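Local coordinates for protein glucokinase (Thermus thermophilus, PDB 3VOV) that probably phosphorylates glucose and related hexoses at the expense of ATP, as a zinc-containing sugar kinase of the ROK family, at residues S126-T131 and G239-G244. Sequence-based numbering, arbitrary orientation.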
ATOM      1  N   SER B 126       8.891 -13.970  28.131  1.00 23.96           N
ATOM      2  CA  SER B 126       8.442 -14.138  26.753  1.00 22.62           C
ATOM      3  C   SER B 126       9.390 -13.366  25.858  1.00 22.42           C
ATOM      4  O   SER B 126       9.982 -12.344  26.267  1.00 22.23           O
ATOM      5  CB  SER B 126       6.966 -13.707  26.554  1.00 22.81           C
ATOM      6  OG  SER B 126       6.798 -12.277  26.599  1.00 21.40           O
ATOM      7  N   SER B 127       9.581 -13.871  24.649  1.00 21.79           N
ATOM      8  CA  SER B 127      10.319 -13.123  23.666  1.00 21.33           C
ATOM      9  C   SER B 127       9.843 -13.475  22.254  1.00 22.07           C
ATOM     10  O   SER B 127       9.099 -14.445  22.024  1.00 20.62           O
ATOM     11  CB  SER B 127      11.841 -13.318  23.827  1.00 21.90           C
ATOM     12  OG  SER B 127      12.184 -14.680  23.648  1.00 21.62           O
ATOM     13  N   LEU B 128      10.315 -12.686  21.307  1.00 21.36           N
ATOM     14  CA  LEU B 128       9.920 -12.835  19.936  1.00 21.44           C
ATOM     15  C   LEU B 128      11.206 -12.736  19.150  1.00 21.24           C
ATOM     16  O   LEU B 128      11.997 -11.827  19.367  1.00 20.90           O
ATOM     17  CB  LEU B 128       8.993 -11.668  19.642  1.00 23.65           C
ATOM     18  CG  LEU B 128       8.342 -11.293  18.341  1.00 27.47           C
ATOM     19  CD1 LEU B 128       9.314 -11.384  17.223  1.00 28.80           C
ATOM     20  CD2 LEU B 128       7.029 -12.041  18.098  1.00 29.11           C
ATOM     21  N   TYR B 129      11.425 -13.690  18.263  1.00 19.01           N
ATOM     22  CA  TYR B 129      12.672 -13.780  17.518  1.00 19.32           C
ATOM     23  C   TYR B 129      12.412 -13.806  16.014  1.00 17.91           C
ATOM     24  O   TYR B 129      11.518 -14.518  15.549  1.00 18.38           O
ATOM     25  CB  TYR B 129      13.361 -15.072  17.929  1.00 19.58           C
ATOM     26  CG  TYR B 129      14.587 -15.434  17.132  1.00 20.38           C
ATOM     27  CD1 TYR B 129      15.793 -14.846  17.413  1.00 17.13           C
ATOM     28  CD2 TYR B 129      14.540 -16.410  16.132  1.00 18.65           C
ATOM     29  CE1 TYR B 129      16.947 -15.176  16.704  1.00 18.09           C
ATOM     30  CE2 TYR B 129      15.685 -16.770  15.417  1.00 16.73           C
ATOM     31  CZ  TYR B 129      16.897 -16.136  15.728  1.00 20.60           C
ATOM     32  OH  TYR B 129      18.067 -16.461  15.077  1.00 21.98           O
ATOM     33  N   LEU B 130      13.194 -13.038  15.265  1.00 17.00           N
ATOM     34  CA  LEU B 130      13.096 -13.033  13.797  1.00 16.15           C
ATOM     35  C   LEU B 130      14.457 -13.260  13.241  1.00 16.73           C
ATOM     36  O   LEU B 130      15.430 -12.716  13.759  1.00 16.81           O
ATOM     37  CB  LEU B 130      12.588 -11.670  13.310  1.00 15.46           C
ATOM     38  CG  LEU B 130      12.099 -11.638  11.849  1.00 17.09           C
ATOM     39  CD1 LEU B 130      10.704 -12.227  11.788  1.00 14.09           C
ATOM     40  CD2 LEU B 130      12.115 -10.178  11.300  1.00 16.02           C
ATOM     41  N   THR B 131      14.554 -14.125  12.246  1.00 17.36           N
ATOM     42  CA  THR B 131      15.839 -14.335  11.589  1.00 19.26           C
ATOM     43  C   THR B 131      15.717 -13.957  10.134  1.00 19.00           C
ATOM     44  O   THR B 131      14.878 -14.506   9.413  1.00 18.19           O
ATOM     45  CB  THR B 131      16.373 -15.811  11.761  1.00 19.46           C
ATOM     46  OG1 THR B 131      17.479 -16.031  10.881  1.00 22.92           O
ATOM     47  CG2 THR B 131      15.286 -16.815  11.501  1.00 20.27           C
ATOM     48  N   GLY B 239       8.531  -9.715  26.119  1.00 20.07           N
ATOM     49  CA  GLY B 239       9.508  -9.047  26.987  1.00 20.00           C
ATOM     50  C   GLY B 239      10.522  -8.279  26.140  1.00 21.16           C
ATOM     51  O   GLY B 239      10.765  -7.095  26.359  1.00 20.16           O
ATOM     52  N   VAL B 240      11.064  -8.963  25.135  1.00 21.02           N
ATOM     53  CA  VAL B 240      12.156  -8.470  24.296  1.00 20.82           C
ATOM     54  C   VAL B 240      11.902  -9.000  22.888  1.00 20.65           C
ATOM     55  O   VAL B 240      11.332 -10.094  22.705  1.00 19.76           O
ATOM     56  CB  VAL B 240      13.545  -8.985  24.864  1.00 22.08           C
ATOM     57  CG1 VAL B 240      14.650  -8.987  23.852  1.00 23.02           C
ATOM     58  CG2 VAL B 240      13.978  -8.120  26.089  1.00 20.96           C
ATOM     59  N   VAL B 241      12.354  -8.229  21.906  1.00 19.37           N
ATOM     60  CA  VAL B 241      12.407  -8.673  20.520  1.00 18.71           C
ATOM     61  C   VAL B 241      13.862  -8.959  20.148  1.00 18.70           C
ATOM     62  O   VAL B 241      14.761  -8.112  20.370  1.00 19.28           O
ATOM     63  CB  VAL B 241      11.800  -7.610  19.593  1.00 19.36           C
ATOM     64  CG1 VAL B 241      11.950  -8.026  18.125  1.00 19.88           C
ATOM     65  CG2 VAL B 241      10.331  -7.390  19.975  1.00 15.52           C
ATOM     66  N   VAL B 242      14.115 -10.130  19.572  1.00 18.56           N
ATOM     67  CA  VAL B 242      15.491 -10.494  19.183  1.00 18.23           C
ATOM     68  C   VAL B 242      15.567 -10.622  17.665  1.00 18.85           C
ATOM     69  O   VAL B 242      14.708 -11.280  17.062  1.00 18.88           O
ATOM     70  CB  VAL B 242      15.927 -11.850  19.833  1.00 18.51           C
ATOM     71  CG1 VAL B 242      17.411 -12.224  19.459  1.00 18.84           C
ATOM     72  CG2 VAL B 242      15.772 -11.809  21.346  1.00 15.50           C
ATOM     73  N   LEU B 243      16.570  -9.986  17.057  1.00 18.75           N
ATOM     74  CA  LEU B 243      16.757 -10.068  15.610  1.00 19.07           C
ATOM     75  C   LEU B 243      18.093 -10.717  15.279  1.00 19.28           C
ATOM     76  O   LEU B 243      19.160 -10.251  15.710  1.00 19.02           O
ATOM     77  CB  LEU B 243      16.678  -8.668  14.956  1.00 17.60           C
ATOM     78  CG  LEU B 243      16.867  -8.550  13.436  1.00 18.19           C
ATOM     79  CD1 LEU B 243      15.759  -9.285  12.695  1.00 16.65           C
ATOM     80  CD2 LEU B 243      16.884  -7.068  12.999  1.00 18.11           C
ATOM     81  N   GLY B 244      18.028 -11.793  14.502  1.00 20.15           N
ATOM     82  CA  GLY B 244      19.234 -12.475  14.053  1.00 20.70           C
ATOM     83  C   GLY B 244      19.202 -12.779  12.571  1.00 21.16           C
ATOM     84  O   GLY B 244      18.479 -12.137  11.788  1.00 19.70           O
TER
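Strands 127-131 and 240-244 run parallel, their axes 4.7 Å apart at an angle of 17°, as adjacent strands of the mixed 3-2-1-4-5 sheet of the second actin-like ATPase domain, the first in its middle. The amides of L128 and L130 and the carbonyls of the same residues all face the partner strand, so the ladder alternates between V240 O, V242 N, V242 O and G244 N. Its straightest rung is G244 N to L130 O, 2.9 Å with 177° at the hydrogen. Beta-branched valines suit such extended backbone.

On the face carrying L128, L130, V241 and L243, L130 and L243 lie side by side, pointing the same way, CD2 of L130 4.0 Å from CD1 of L243; helix 212-236 packs on L128, L130 and V241 of this apolar face. On the other face the Y129 ring, its CG anti to the backbone N (chi1 172°), crosses V242 obliquely and packs against helix 107-118. V242 CG1 meets the ring at its edge, 3.7 Å from Y129 CD1. G244, lacking a side chain, leaves room for the tyrosine hydroxyl. S127 OG is hydrogen-bonded to H116 ND1, on helix 107-118. At the N-terminal ends of the two segments, S126 OG accepts a hydrogen bond from G239 N at 3.1 Å.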